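Local coordinates for protein diketoreductase (Acinetobacter baylyi, PDB 4E12) that reduces dicarbonyl compounds with NADH and probably acts as a (3S)-3-hydroxyacyl-CoA dehydrogenase in fatty acid beta-oxidation, at residues E155-T160 / I182-E187; I103-G108 / V130-R135; G136-A141 / P164-Q169. All coordinates share one frame; numbering follows the deposited sequence.

Interaction 1 of 3, residues E155-T160 / I182-E187; sequences EVMGTT and IELKKE
Glu155 and Ile182 are partners in the parallel pairing of strands 153-158 and 180-183, the two strands of a beta-alpha-beta unit whose connection is helix 164-176. They are the outermost pair, within this chain, of the sheet in the Rossmann-type domain; just beyond, the backbone of Lys185 bonds to the second subunit. CB of Glu155 passes 4.1 Å from CD1 of Leu184. With CG anti to the residue's own carbonyl carbon (chi1 -67°), that methylene comes to lie 3.8 Å from CB of Ile182, so the branched, apolar isoleucine gives the aliphatic half of the glutamate a surface to rest against. Beyond CG the chain is extended and carries the carboxylate to polar partners outside the strand pair: OE1 is hydrogen-bonded to ND1 of His143, predicted to be important for catalysis, and OE2 takes the backbone N-H groups of Val192 and Leu193. A carboxylate gripped in this way probably helps to orient the imidazole.

Val156, whose beta-branched side chain suits an extended backbone, turns to the other sheet face and packs on Tyr167. Its main chain bonds to the residues before and after its partner Glu183, as parallel strands do: Val156 N reaches Ile182 O at 2.9 Å, nearly straight at 170°, and Leu184 N reaches Val156 O at 3.0 Å. Farther along the strands part, and a water accepts from Gly158 N at 3.2 Å and donates to Leu184 O. The unbranched thioether of Met157 reaches across to Leu184, its SD 3.6 Å from CD2, and also touches Pro126 and Tyr191. Glu187 sends its OE1 to the hydroxyl of Ser127, while its CG sits 3.3 Å from Gly158 O.

Interaction 2 of 3, residues I103-G108 / V130-R135; sequences IYTKLG and VGYTGR
Tyr104 and Tyr132 meet through their CB atoms, 3.7 Å apart, where helix 97-110 packs against the short, weakly bonded helix 126-133 of the Rossmann-type NAD-binding domain. The two rings then lead away from each other. That of Tyr104 has CG anti to its own carbonyl carbon (chi1 -73°) and continues toward the sheet, CD1 passing 3.8 Å from CG2 of Thr133. Tyrosine suits this buried place because its ring packs on Thr133 and on Thr119 of the sheet while its hydroxyl reaches Glu91 in a hydrogen bond. The backbones are close here too, since Tyr104 O and Tyr132 O, both acceptors, stand 3.2 Å apart. Tyr104 O takes the helical bond from Gly108 N.

Thr105, the next residue, is exposed. Its OG1 lies 3.8 Å from CB of Tyr132 and is hydrogen-bonded to Arg101 O one turn back, which leaves the hydroxyl well satisfied on its own helix. Leu107 packs on Leu10 and Phe117 of the sheet.

Gly108 explains how the helices come so near. Having no side chain, it brings its CA to 3.2 Å from Thr133 O in a CA-H...O contact. The helix opposite ends at this point: Gly134 takes a positive phi (82°), readily adopted by glycine. Thr133 OG1 donates to Val130 O at 2.8 Å; it also accepts from Arg135 N at 3.0 Å, and this second bond makes an ST turn. Arg135 then reaches backbone carbonyls after the end of helix 97-110, with NH1 bonded to Pro112 O and Thr115 O and NH2 to Ala111 O. Within the helix itself, NH2 makes a weak bond of 3.4 Å to Gly108 O.

Interaction 3 of 3, residues G136-A141 / P164-Q169; sequences GDKFLA and PEVYQQ
Val166 is pressed against the backbone of Asp137 and Lys138, and around it the fit is close. Its CG2 lies 3.5 Å from Asp137 O and its CB 3.7 Å from that same oxygen. CG1 is anti to the backbone N (chi1 168°), which brings it to 4.1 Å from Lys138 CA. The side chain of Lys138 crosses that of Val166 at about a right angle, its CG 4.1 Å from CG2. A compact branched side chain suits this site, since it covers the backbone there without needing a polar partner, and no hydrogen bond joins the two segments.

Leu140 belongs to the same buried side. It points toward the helix and lays CD2 3.8 Å from Tyr167 CA; the distances from CD2 to CD1 of the tyrosine ring, 4.3 Å, and to Val166 CG1, 4.5 Å, are longer. Tyr167 thus meets Leu140 through CA and ring CD1, while its hydroxyl is hydrogen-bonded to Leu184 O. The solvent side is different in kind. Asp137 is exposed there, and so is the poorly ordered Glu165, which is linked along its own helix to Gln169, with NE2 placed 2.9 Å from OE2.

Leu140 faces helix 164-176, whereas its neighbour Phe139 packs on Pro126, Val130 and Thr133 of helix 126-133. Helices thus lie on both faces of this strand, the alpha/beta/alpha layering typical of a Rossmann-type domain.

All three contacts lie in the NAD-binding domain. Along the chain, interaction 2 is complete before the others begin, whereas interactions 1 and 3 interleave, in the order 136-141, 155-160, 164-169, 182-187. The centres of interactions 1 and 3 are about 9 Å apart, and the two meet directly, strands 139-144 and 153-158 being antiparallel neighbours in one sheet. The centre of interaction 2 is about 14 Å from that of interaction 3, to which Phe139 ties it by meeting the Tyr104 ring edge-to-face, and about 19 Å from that of interaction 1. Together they join helices on both faces to the sheet, whose second-to-last strand carries Glu155 beside His143, predicted to be important for catalysis.

Interaction 1 of 3, residues E155-T160 / I182-E187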
ATOM      1  N   GLU A 155       5.920  11.313 -13.789  1.00 27.22           N
ATOM      2  CA  GLU A 155       6.746  10.142 -14.023  1.00 30.81           C
ATOM      3  C   GLU A 155       7.370  10.189 -15.393  1.00 34.22           C
ATOM      4  O   GLU A 155       6.660  10.168 -16.405  1.00 35.42           O
ATOM      5  CB  GLU A 155       5.912   8.877 -13.875  1.00 28.39           C
ATOM      6  CG  GLU A 155       5.463   8.671 -12.430  1.00 34.50           C
ATOM      7  CD  GLU A 155       4.462   7.536 -12.254  1.00 36.04           C
ATOM      8  OE1 GLU A 155       3.427   7.534 -12.948  1.00 42.40           O
ATOM      9  OE2 GLU A 155       4.712   6.646 -11.415  1.00 32.31           O
ATOM     10  N   VAL A 156       8.696  10.246 -15.409  1.00 34.17           N
ATOM     11  CA  VAL A 156       9.466  10.387 -16.637  1.00 31.69           C
ATOM     12  C   VAL A 156      10.032   9.037 -17.030  1.00 29.66           C
ATOM     13  O   VAL A 156      10.727   8.391 -16.244  1.00 34.66           O
ATOM     14  CB  VAL A 156      10.641  11.369 -16.455  1.00 29.69           C
ATOM     15  CG1 VAL A 156      11.408  11.527 -17.774  1.00 26.04           C
ATOM     16  CG2 VAL A 156      10.123  12.722 -15.970  1.00 30.68           C
ATOM     17  N   MET A 157       9.741   8.605 -18.249  1.00 36.05           N
ATOM     18  CA  MET A 157      10.126   7.268 -18.659  1.00 30.67           C
ATOM     19  C   MET A 157      10.381   7.235 -20.162  1.00 37.51           C
ATOM     20  O   MET A 157       9.451   7.400 -20.956  1.00 36.95           O
ATOM     21  CB  MET A 157       8.990   6.306 -18.295  1.00 31.18           C
ATOM     22  CG  MET A 157       9.281   4.831 -18.463  1.00 29.48           C
ATOM     23  SD  MET A 157       7.856   3.829 -17.992  1.00 33.15           S
ATOM     24  CE  MET A 157       6.855   4.003 -19.464  1.00 28.85           C
ATOM     25  N   GLY A 158      11.634   7.015 -20.547  1.00 36.50           N
ATOM     26  CA  GLY A 158      11.963   6.930 -21.960  1.00 46.43           C
ATOM     27  C   GLY A 158      12.177   5.517 -22.461  1.00 45.52           C
ATOM     28  O   GLY A 158      11.891   4.545 -21.756  1.00 43.40           O
ATOM     29  N   THR A 159      12.678   5.397 -23.689  1.00 47.70           N
ATOM     30  CA  THR A 159      13.060   4.094 -24.226  1.00 43.42           C
ATOM     31  C   THR A 159      14.580   4.022 -24.224  1.00 39.28           C
ATOM     32  O   THR A 159      15.255   4.977 -23.827  1.00 48.70           O
ATOM     33  CB  THR A 159      12.606   3.911 -25.695  1.00 43.53           C
ATOM     34  OG1 THR A 159      13.345   4.813 -26.526  1.00 48.42           O
ATOM     35  CG2 THR A 159      11.123   4.207 -25.846  1.00 45.50           C
ATOM     36  N   THR A 160      15.116   2.893 -24.667  1.00 47.83           N
ATOM     37  CA  THR A 160      16.554   2.734 -24.832  1.00 49.95           C
ATOM     38  C   THR A 160      17.091   3.747 -25.853  1.00 48.54           C
ATOM     39  O   THR A 160      18.277   4.084 -25.847  1.00 53.11           O
ATOM     40  CB  THR A 160      16.884   1.308 -25.313  1.00 57.66           C
ATOM     41  OG1 THR A 160      16.166   1.039 -26.525  1.00 55.75           O
ATOM     42  CG2 THR A 160      16.478   0.287 -24.264  1.00 74.60           C
ATOM     43  N   ILE A 182       9.484  12.028 -11.081  1.00 30.40           N
ATOM     44  CA  ILE A 182       9.713  10.674 -10.622  1.00 29.82           C
ATOM     45  C   ILE A 182      10.480  10.037 -11.746  1.00 28.50           C
ATOM     46  O   ILE A 182       9.926   9.803 -12.827  1.00 27.23           O
ATOM     47  CB  ILE A 182       8.375   9.951 -10.395  1.00 28.62           C
ATOM     48  CG1 ILE A 182       7.575  10.676  -9.308  1.00 34.56           C
ATOM     49  CG2 ILE A 182       8.594   8.470 -10.070  1.00 26.17           C
ATOM     50  CD1 ILE A 182       8.301  10.782  -8.009  1.00 35.45           C
ATOM     51  N   GLU A 183      11.772   9.793 -11.522  1.00 30.90           N
ATOM     52  CA  GLU A 183      12.643   9.376 -12.615  1.00 31.36           C
ATOM     53  C   GLU A 183      12.762   7.857 -12.751  1.00 37.16           C
ATOM     54  O   GLU A 183      13.357   7.191 -11.898  1.00 37.21           O
ATOM     55  CB  GLU A 183      14.021  10.051 -12.484  1.00 34.15           C
ATOM     56  CG  GLU A 183      13.958  11.580 -12.539  1.00 37.19           C
ATOM     57  CD  GLU A 183      15.316  12.268 -12.368  1.00 44.54           C
ATOM     58  OE1 GLU A 183      16.288  11.881 -13.047  1.00 44.95           O
ATOM     59  OE2 GLU A 183      15.411  13.200 -11.547  1.00 53.37           O
ATOM     60  N   LEU A 184      12.168   7.304 -13.811  1.00 30.19           N
ATOM     61  CA  LEU A 184      12.343   5.894 -14.098  1.00 37.45           C
ATOM     62  C   LEU A 184      13.530   5.702 -15.018  1.00 36.42           C
ATOM     63  O   LEU A 184      13.813   6.563 -15.856  1.00 30.13           O
ATOM     64  CB  LEU A 184      11.096   5.257 -14.702  1.00 33.64           C
ATOM     65  CG  LEU A 184       9.849   5.120 -13.832  1.00 34.57           C
ATOM     66  CD1 LEU A 184       9.176   6.466 -13.599  1.00 34.40           C
ATOM     67  CD2 LEU A 184       8.902   4.181 -14.554  1.00 31.60           C
ATOM     68  N   LYS A 185      14.215   4.571 -14.849  1.00 35.92           N
ATOM     69  CA  LYS A 185      15.484   4.313 -15.519  1.00 39.76           C
ATOM     70  C   LYS A 185      15.311   3.356 -16.698  1.00 37.29           C
ATOM     71  O   LYS A 185      16.168   3.276 -17.581  1.00 41.81           O
ATOM     72  CB  LYS A 185      16.511   3.776 -14.504  1.00 39.11           C
ATOM     73  CG  LYS A 185      16.836   4.792 -13.408  1.00 42.90           C
ATOM     74  CD  LYS A 185      17.652   4.211 -12.262  1.00 48.54           C
ATOM     75  CE  LYS A 185      17.911   5.284 -11.201  1.00 51.30           C
ATOM     76  NZ  LYS A 185      18.665   4.771 -10.021  1.00 87.93           N
ATOM     77  N   LYS A 186      14.189   2.646 -16.710  1.00 38.42           N
ATOM     78  CA  LYS A 186      13.854   1.714 -17.773  1.00 39.58           C
ATOM     79  C   LYS A 186      12.339   1.711 -17.922  1.00 43.07           C
ATOM     80  O   LYS A 186      11.621   2.084 -16.992  1.00 40.44           O
ATOM     81  CB  LYS A 186      14.269   0.287 -17.396  1.00 44.49           C
ATOM     82  CG  LYS A 186      15.742   0.050 -17.179  1.00 56.40           C
ATOM     83  CD  LYS A 186      15.993  -1.437 -16.941  1.00 60.56           C
ATOM     84  CE  LYS A 186      17.469  -1.737 -16.726  1.00 82.80           C
ATOM     85  NZ  LYS A 186      17.720  -3.191 -16.499  1.00 78.94           N
ATOM     86  N   GLU A 187      11.842   1.275 -19.069  1.00 39.90           N
ATOM     87  CA  GLU A 187      10.398   1.154 -19.218  1.00 38.39           C
ATOM     88  C   GLU A 187       9.786   0.172 -18.240  1.00 37.00           C
ATOM     89  O   GLU A 187      10.385  -0.848 -17.882  1.00 38.44           O
ATOM     90  CB  GLU A 187       9.998   0.735 -20.618  1.00 42.26           C
ATOM     91  CG  GLU A 187      10.125   1.790 -21.659  1.00 49.74           C
ATOM     92  CD  GLU A 187       9.453   1.344 -22.924  1.00 51.20           C
ATOM     93  OE1 GLU A 187       9.682   0.183 -23.328  1.00 54.34           O
ATOM     94  OE2 GLU A 187       8.669   2.128 -23.488  1.00 45.28           O
TER
HETATM   95  O   HOH W   1      14.164   5.916 -18.892  1.00 40.45           O

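Interaction 2 of 3, residues I103-G108 / V130-R135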
ATOM      1  N   ILE A 103      -1.353  10.415 -35.189  1.00 44.18           N
ATOM      2  CA  ILE A 103      -0.822  11.631 -34.581  1.00 46.54           C
ATOM      3  C   ILE A 103       0.698  11.685 -34.668  1.00 38.13           C
ATOM      4  O   ILE A 103       1.252  12.668 -35.163  1.00 49.30           O
ATOM      5  CB  ILE A 103      -1.272  11.786 -33.110  1.00 49.90           C
ATOM      6  CG1 ILE A 103      -2.746  12.165 -33.055  1.00 65.24           C
ATOM      7  CG2 ILE A 103      -0.426  12.820 -32.390  1.00 53.23           C
ATOM      8  CD1 ILE A 103      -3.040  13.503 -33.707  1.00 78.47           C
ATOM      9  N   TYR A 104       1.384  10.646 -34.189  1.00 42.21           N
ATOM     10  CA  TYR A 104       2.844  10.683 -34.181  1.00 38.52           C
ATOM     11  C   TYR A 104       3.467  10.681 -35.559  1.00 40.63           C
ATOM     12  O   TYR A 104       4.530  11.272 -35.760  1.00 47.01           O
ATOM     13  CB  TYR A 104       3.462   9.585 -33.315  1.00 38.64           C
ATOM     14  CG  TYR A 104       3.295   9.868 -31.843  1.00 34.26           C
ATOM     15  CD1 TYR A 104       4.046  10.875 -31.222  1.00 37.79           C
ATOM     16  CD2 TYR A 104       2.394   9.147 -31.074  1.00 35.82           C
ATOM     17  CE1 TYR A 104       3.895  11.149 -29.869  1.00 33.92           C
ATOM     18  CE2 TYR A 104       2.234   9.416 -29.712  1.00 36.09           C
ATOM     19  CZ  TYR A 104       2.992  10.420 -29.123  1.00 36.80           C
ATOM     20  OH  TYR A 104       2.848  10.693 -27.785  1.00 39.32           O
ATOM     21  N   THR A 105       2.829  10.026 -36.517  1.00 42.88           N
ATOM     22  CA  THR A 105       3.398  10.025 -37.863  1.00 46.73           C
ATOM     23  C   THR A 105       3.365  11.418 -38.466  1.00 46.51           C
ATOM     24  O   THR A 105       4.343  11.871 -39.069  1.00 50.78           O
ATOM     25  CB  THR A 105       2.703   9.020 -38.762  1.00 52.09           C
ATOM     26  OG1 THR A 105       2.906   7.716 -38.213  1.00 45.17           O
ATOM     27  CG2 THR A 105       3.300   9.061 -40.163  1.00 48.06           C
ATOM     28  N   LYS A 106       2.245  12.103 -38.274  1.00 45.14           N
ATOM     29  CA  LYS A 106       2.088  13.467 -38.737  1.00 44.97           C
ATOM     30  C   LYS A 106       3.000  14.379 -37.938  1.00 48.08           C
ATOM     31  O   LYS A 106       3.761  15.171 -38.501  1.00 53.78           O
ATOM     32  CB  LYS A 106       0.643  13.906 -38.543  1.00 46.85           C
ATOM     33  CG  LYS A 106      -0.347  13.036 -39.265  1.00 56.20           C
ATOM     34  CD  LYS A 106      -1.756  13.366 -38.852  1.00 58.28           C
ATOM     35  CE  LYS A 106      -2.745  12.415 -39.488  1.00 61.24           C
ATOM     36  NZ  LYS A 106      -4.124  12.705 -39.029  1.00 59.80           N
ATOM     37  N   LEU A 107       2.924  14.248 -36.614  1.00 46.38           N
ATOM     38  CA  LEU A 107       3.656  15.115 -35.707  1.00 47.33           C
ATOM     39  C   LEU A 107       5.139  15.066 -36.052  1.00 43.03           C
ATOM     40  O   LEU A 107       5.810  16.099 -36.118  1.00 52.12           O
ATOM     41  CB  LEU A 107       3.425  14.669 -34.248  1.00 42.62           C
ATOM     42  CG  LEU A 107       3.913  15.578 -33.117  1.00 43.87           C
ATOM     43  CD1 LEU A 107       3.133  16.900 -33.115  1.00 37.03           C
ATOM     44  CD2 LEU A 107       3.745  14.860 -31.784  1.00 36.90           C
ATOM     45  N   GLY A 108       5.654  13.862 -36.273  1.00 44.55           N
ATOM     46  CA  GLY A 108       7.057  13.726 -36.613  1.00 49.69           C
ATOM     47  C   GLY A 108       7.430  14.498 -37.864  1.00 61.52           C
ATOM     48  O   GLY A 108       8.564  14.970 -37.997  1.00 58.07           O
ATOM     49  N   VAL A 130       7.262   4.534 -30.325  1.00 42.44           N
ATOM     50  CA  VAL A 130       8.468   5.252 -30.734  1.00 37.02           C
ATOM     51  C   VAL A 130       8.702   5.246 -32.246  1.00 49.72           C
ATOM     52  O   VAL A 130       9.134   6.253 -32.819  1.00 43.83           O
ATOM     53  CB  VAL A 130       9.722   4.750 -29.997  1.00 37.95           C
ATOM     54  CG1 VAL A 130       9.896   3.254 -30.196  1.00 39.37           C
ATOM     55  CG2 VAL A 130      10.958   5.515 -30.455  1.00 44.89           C
ATOM     56  N   GLY A 131       8.400   4.119 -32.879  1.00 52.40           N
ATOM     57  CA  GLY A 131       8.641   3.979 -34.304  1.00 59.68           C
ATOM     58  C   GLY A 131       7.960   5.014 -35.177  1.00 58.29           C
ATOM     59  O   GLY A 131       8.481   5.378 -36.235  1.00 64.37           O
ATOM     60  N   TYR A 132       6.802   5.496 -34.739  1.00 59.88           N
ATOM     61  CA  TYR A 132       6.019   6.444 -35.518  1.00 49.92           C
ATOM     62  C   TYR A 132       6.592   7.851 -35.412  1.00 53.67           C
ATOM     63  O   TYR A 132       6.398   8.677 -36.307  1.00 58.07           O
ATOM     64  CB  TYR A 132       4.584   6.475 -35.013  1.00 49.89           C
ATOM     65  CG  TYR A 132       3.946   5.118 -34.916  1.00 55.22           C
ATOM     66  CD1 TYR A 132       4.092   4.188 -35.939  1.00 49.05           C
ATOM     67  CD2 TYR A 132       3.192   4.762 -33.800  1.00 54.63           C
ATOM     68  CE1 TYR A 132       3.501   2.928 -35.854  1.00 62.94           C
ATOM     69  CE2 TYR A 132       2.597   3.505 -33.703  1.00 66.99           C
ATOM     70  CZ  TYR A 132       2.755   2.594 -34.733  1.00 62.46           C
ATOM     71  OH  TYR A 132       2.172   1.352 -34.646  1.00 72.69           O
ATOM     72  N   THR A 133       7.282   8.144 -34.319  1.00 51.94           N
ATOM     73  CA  THR A 133       7.734   9.509 -34.104  1.00 49.32           C
ATOM     74  C   THR A 133       8.726   9.943 -35.167  1.00 51.68           C
ATOM     75  O   THR A 133       8.658  11.071 -35.658  1.00 45.53           O
ATOM     76  CB  THR A 133       8.393   9.718 -32.730  1.00 48.28           C
ATOM     77  OG1 THR A 133       9.626   8.993 -32.663  1.00 43.17           O
ATOM     78  CG2 THR A 133       7.463   9.261 -31.620  1.00 40.24           C
ATOM     79  N   GLY A 134       9.651   9.056 -35.513  1.00 52.13           N
ATOM     80  CA  GLY A 134      10.712   9.429 -36.428  1.00 52.33           C
ATOM     81  C   GLY A 134      11.831  10.152 -35.715  1.00 56.41           C
ATOM     82  O   GLY A 134      12.791  10.615 -36.336  1.00 61.14           O
ATOM     83  N   ARG A 135      11.687  10.280 -34.399  1.00 54.11           N
ATOM     84  CA  ARG A 135      12.729  10.866 -33.573  1.00 45.21           C
ATOM     85  C   ARG A 135      12.829  10.166 -32.219  1.00 51.78           C
ATOM     86  O   ARG A 135      12.515  10.747 -31.179  1.00 46.80           O
ATOM     87  CB  ARG A 135      12.532  12.379 -33.424  1.00 45.67           C
ATOM     88  CG  ARG A 135      11.224  12.821 -32.778  1.00 37.49           C
ATOM     89  CD  ARG A 135      11.110  14.354 -32.787  1.00 36.37           C
ATOM     90  NE  ARG A 135      10.866  14.871 -34.136  1.00 42.69           N
ATOM     91  CZ  ARG A 135      10.747  16.158 -34.449  1.00 37.22           C
ATOM     92  NH1 ARG A 135      10.850  17.086 -33.514  1.00 38.93           N
ATOM     93  NH2 ARG A 135      10.521  16.521 -35.707  1.00 46.09           N
TER

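Interaction 3 of 3, residues G136-A141 / P164-Q169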
ATOM      1  N   GLY A 136      13.271   8.913 -32.238  1.00 47.11           N
ATOM      2  CA  GLY A 136      13.387   8.148 -31.010  1.00 44.63           C
ATOM      3  C   GLY A 136      14.270   8.764 -29.936  1.00 46.38           C
ATOM      4  O   GLY A 136      14.077   8.503 -28.746  1.00 51.54           O
ATOM      5  N   ASP A 137      15.250   9.567 -30.332  1.00 50.19           N
ATOM      6  CA  ASP A 137      16.137  10.199 -29.359  1.00 49.22           C
ATOM      7  C   ASP A 137      15.429  11.332 -28.620  1.00 52.46           C
ATOM      8  O   ASP A 137      15.922  11.833 -27.604  1.00 48.15           O
ATOM      9  CB  ASP A 137      17.400  10.738 -30.034  1.00 49.74           C
ATOM     10  CG  ASP A 137      17.089  11.732 -31.136  1.00 58.07           C
ATOM     11  OD1 ASP A 137      16.335  11.377 -32.073  1.00 54.53           O
ATOM     12  OD2 ASP A 137      17.582  12.875 -31.050  1.00 55.09           O
ATOM     13  N   LYS A 138      14.264  11.725 -29.129  1.00 51.59           N
ATOM     14  CA  LYS A 138      13.540  12.861 -28.576  1.00 50.40           C
ATOM     15  C   LYS A 138      12.136  12.487 -28.123  1.00 41.36           C
ATOM     16  O   LYS A 138      11.283  13.368 -27.986  1.00 45.30           O
ATOM     17  CB  LYS A 138      13.461  13.996 -29.608  1.00 52.03           C
ATOM     18  CG  LYS A 138      14.798  14.643 -29.953  1.00 57.34           C
ATOM     19  CD  LYS A 138      14.604  15.735 -30.986  1.00 60.01           C
ATOM     20  CE  LYS A 138      15.882  16.526 -31.231  1.00 66.81           C
ATOM     21  NZ  LYS A 138      16.284  17.310 -30.032  1.00 73.65           N
ATOM     22  N   PHE A 139      11.891  11.197 -27.905  1.00 39.48           N
ATOM     23  CA  PHE A 139      10.576  10.721 -27.499  1.00 37.81           C
ATOM     24  C   PHE A 139      10.670  10.021 -26.149  1.00 38.78           C
ATOM     25  O   PHE A 139      11.568   9.210 -25.914  1.00 39.83           O
ATOM     26  CB  PHE A 139      10.011   9.759 -28.538  1.00 35.98           C
ATOM     27  CG  PHE A 139       8.663   9.226 -28.195  1.00 36.10           C
ATOM     28  CD1 PHE A 139       8.446   7.857 -28.068  1.00 34.41           C
ATOM     29  CD2 PHE A 139       7.594  10.099 -27.996  1.00 37.64           C
ATOM     30  CE1 PHE A 139       7.189   7.356 -27.749  1.00 38.08           C
ATOM     31  CE2 PHE A 139       6.331   9.614 -27.679  1.00 31.01           C
ATOM     32  CZ  PHE A 139       6.125   8.231 -27.553  1.00 34.89           C
ATOM     33  N   LEU A 140       9.755  10.357 -25.249  1.00 38.81           N
ATOM     34  CA  LEU A 140       9.661   9.668 -23.974  1.00 33.67           C
ATOM     35  C   LEU A 140       8.266   9.810 -23.400  1.00 34.06           C
ATOM     36  O   LEU A 140       7.374  10.379 -24.035  1.00 37.79           O
ATOM     37  CB  LEU A 140      10.725  10.176 -22.989  1.00 32.71           C
ATOM     38  CG  LEU A 140      10.922  11.689 -22.847  1.00 37.85           C
ATOM     39  CD1 LEU A 140       9.634  12.376 -22.423  1.00 40.88           C
ATOM     40  CD2 LEU A 140      12.047  11.984 -21.870  1.00 37.40           C
ATOM     41  N   ALA A 141       8.067   9.270 -22.208  1.00 30.95           N
ATOM     42  CA  ALA A 141       6.789   9.437 -21.542  1.00 32.16           C
ATOM     43  C   ALA A 141       6.950  10.442 -20.426  1.00 33.01           C
ATOM     44  O   ALA A 141       7.969  10.437 -19.732  1.00 32.50           O
ATOM     45  CB  ALA A 141       6.289   8.111 -20.993  1.00 35.86           C
ATOM     46  N   PRO A 164      19.643  10.957 -23.314  1.00 48.32           N
ATOM     47  CA  PRO A 164      19.748  11.327 -21.900  1.00 49.25           C
ATOM     48  C   PRO A 164      19.605  12.819 -21.665  1.00 48.42           C
ATOM     49  O   PRO A 164      19.038  13.239 -20.653  1.00 46.80           O
ATOM     50  CB  PRO A 164      21.148  10.851 -21.513  1.00 53.62           C
ATOM     51  CG  PRO A 164      21.431   9.750 -22.460  1.00 55.61           C
ATOM     52  CD  PRO A 164      20.804  10.166 -23.754  1.00 56.68           C
ATOM     53  N   GLU A 165      20.129  13.615 -22.592  1.00 49.32           N
ATOM     54  CA  GLU A 165      20.063  15.068 -22.490  1.00 50.43           C
ATOM     55  C   GLU A 165      18.620  15.564 -22.602  1.00 44.94           C
ATOM     56  O   GLU A 165      18.219  16.521 -21.928  1.00 42.35           O
ATOM     57  CB  GLU A 165      20.941  15.709 -23.572  1.00 59.06           C
ATOM     58  CG  GLU A 165      20.748  17.214 -23.745  1.00 66.16           C
ATOM     59  CD  GLU A 165      21.009  18.011 -22.480  1.00185.86           C
ATOM     60  OE1 GLU A 165      21.310  17.402 -21.432  1.00196.80           O
ATOM     61  OE2 GLU A 165      20.901  19.256 -22.537  1.00 75.49           O
ATOM     62  N   VAL A 166      17.865  14.916 -23.483  1.00 40.29           N
ATOM     63  CA  VAL A 166      16.442  15.175 -23.658  1.00 38.42           C
ATOM     64  C   VAL A 166      15.717  14.784 -22.380  1.00 41.30           C
ATOM     65  O   VAL A 166      14.918  15.558 -21.849  1.00 33.77           O
ATOM     66  CB  VAL A 166      15.874  14.360 -24.840  1.00 41.39           C
ATOM     67  CG1 VAL A 166      14.353  14.389 -24.837  1.00 43.67           C
ATOM     68  CG2 VAL A 166      16.388  14.934 -26.141  1.00 43.59           C
ATOM     69  N   TYR A 167      16.013  13.588 -21.885  1.00 37.31           N
ATOM     70  CA  TYR A 167      15.429  13.103 -20.637  1.00 36.14           C
ATOM     71  C   TYR A 167      15.636  14.132 -19.529  1.00 36.28           C
ATOM     72  O   TYR A 167      14.688  14.499 -18.843  1.00 40.54           O
ATOM     73  CB  TYR A 167      16.075  11.775 -20.252  1.00 36.08           C
ATOM     74  CG  TYR A 167      15.474  11.072 -19.056  1.00 32.99           C
ATOM     75  CD1 TYR A 167      14.688   9.930 -19.223  1.00 33.48           C
ATOM     76  CD2 TYR A 167      15.691  11.537 -17.762  1.00 32.49           C
ATOM     77  CE1 TYR A 167      14.131   9.264 -18.120  1.00 33.97           C
ATOM     78  CE2 TYR A 167      15.131  10.871 -16.642  1.00 33.70           C
ATOM     79  CZ  TYR A 167      14.358   9.743 -16.838  1.00 36.89           C
ATOM     80  OH  TYR A 167      13.805   9.084 -15.758  1.00 35.13           O
ATOM     81  N   GLN A 168      16.862  14.620 -19.356  1.00 38.47           N
ATOM     82  CA  GLN A 168      17.117  15.587 -18.303  1.00 39.23           C
ATOM     83  C   GLN A 168      16.391  16.912 -18.547  1.00 37.21           C
ATOM     84  O   GLN A 168      15.953  17.564 -17.597  1.00 40.55           O
ATOM     85  CB  GLN A 168      18.617  15.829 -18.098  1.00 41.77           C
ATOM     86  CG  GLN A 168      18.910  16.790 -16.960  1.00 48.70           C
ATOM     87  CD  GLN A 168      18.580  16.216 -15.582  1.00 60.01           C
ATOM     88  OE1 GLN A 168      18.335  15.015 -15.430  1.00 58.16           O
ATOM     89  NE2 GLN A 168      18.568  17.081 -14.572  1.00 68.73           N
ATOM     90  N   GLN A 169      16.256  17.320 -19.804  1.00 38.20           N
ATOM     91  CA  GLN A 169      15.518  18.546 -20.090  1.00 42.33           C
ATOM     92  C   GLN A 169      14.049  18.389 -19.684  1.00 41.16           C
ATOM     93  O   GLN A 169      13.463  19.316 -19.125  1.00 39.00           O
ATOM     94  CB  GLN A 169      15.631  18.954 -21.563  1.00 42.45           C
ATOM     95  CG  GLN A 169      17.059  19.184 -22.020  1.00 52.21           C
ATOM     96  CD  GLN A 169      17.153  19.650 -23.459  1.00 54.89           C
ATOM     97  OE1 GLN A 169      16.142  19.960 -24.094  1.00 62.77           O
ATOM     98  NE2 GLN A 169      18.373  19.691 -23.989  1.00 91.08           N
TER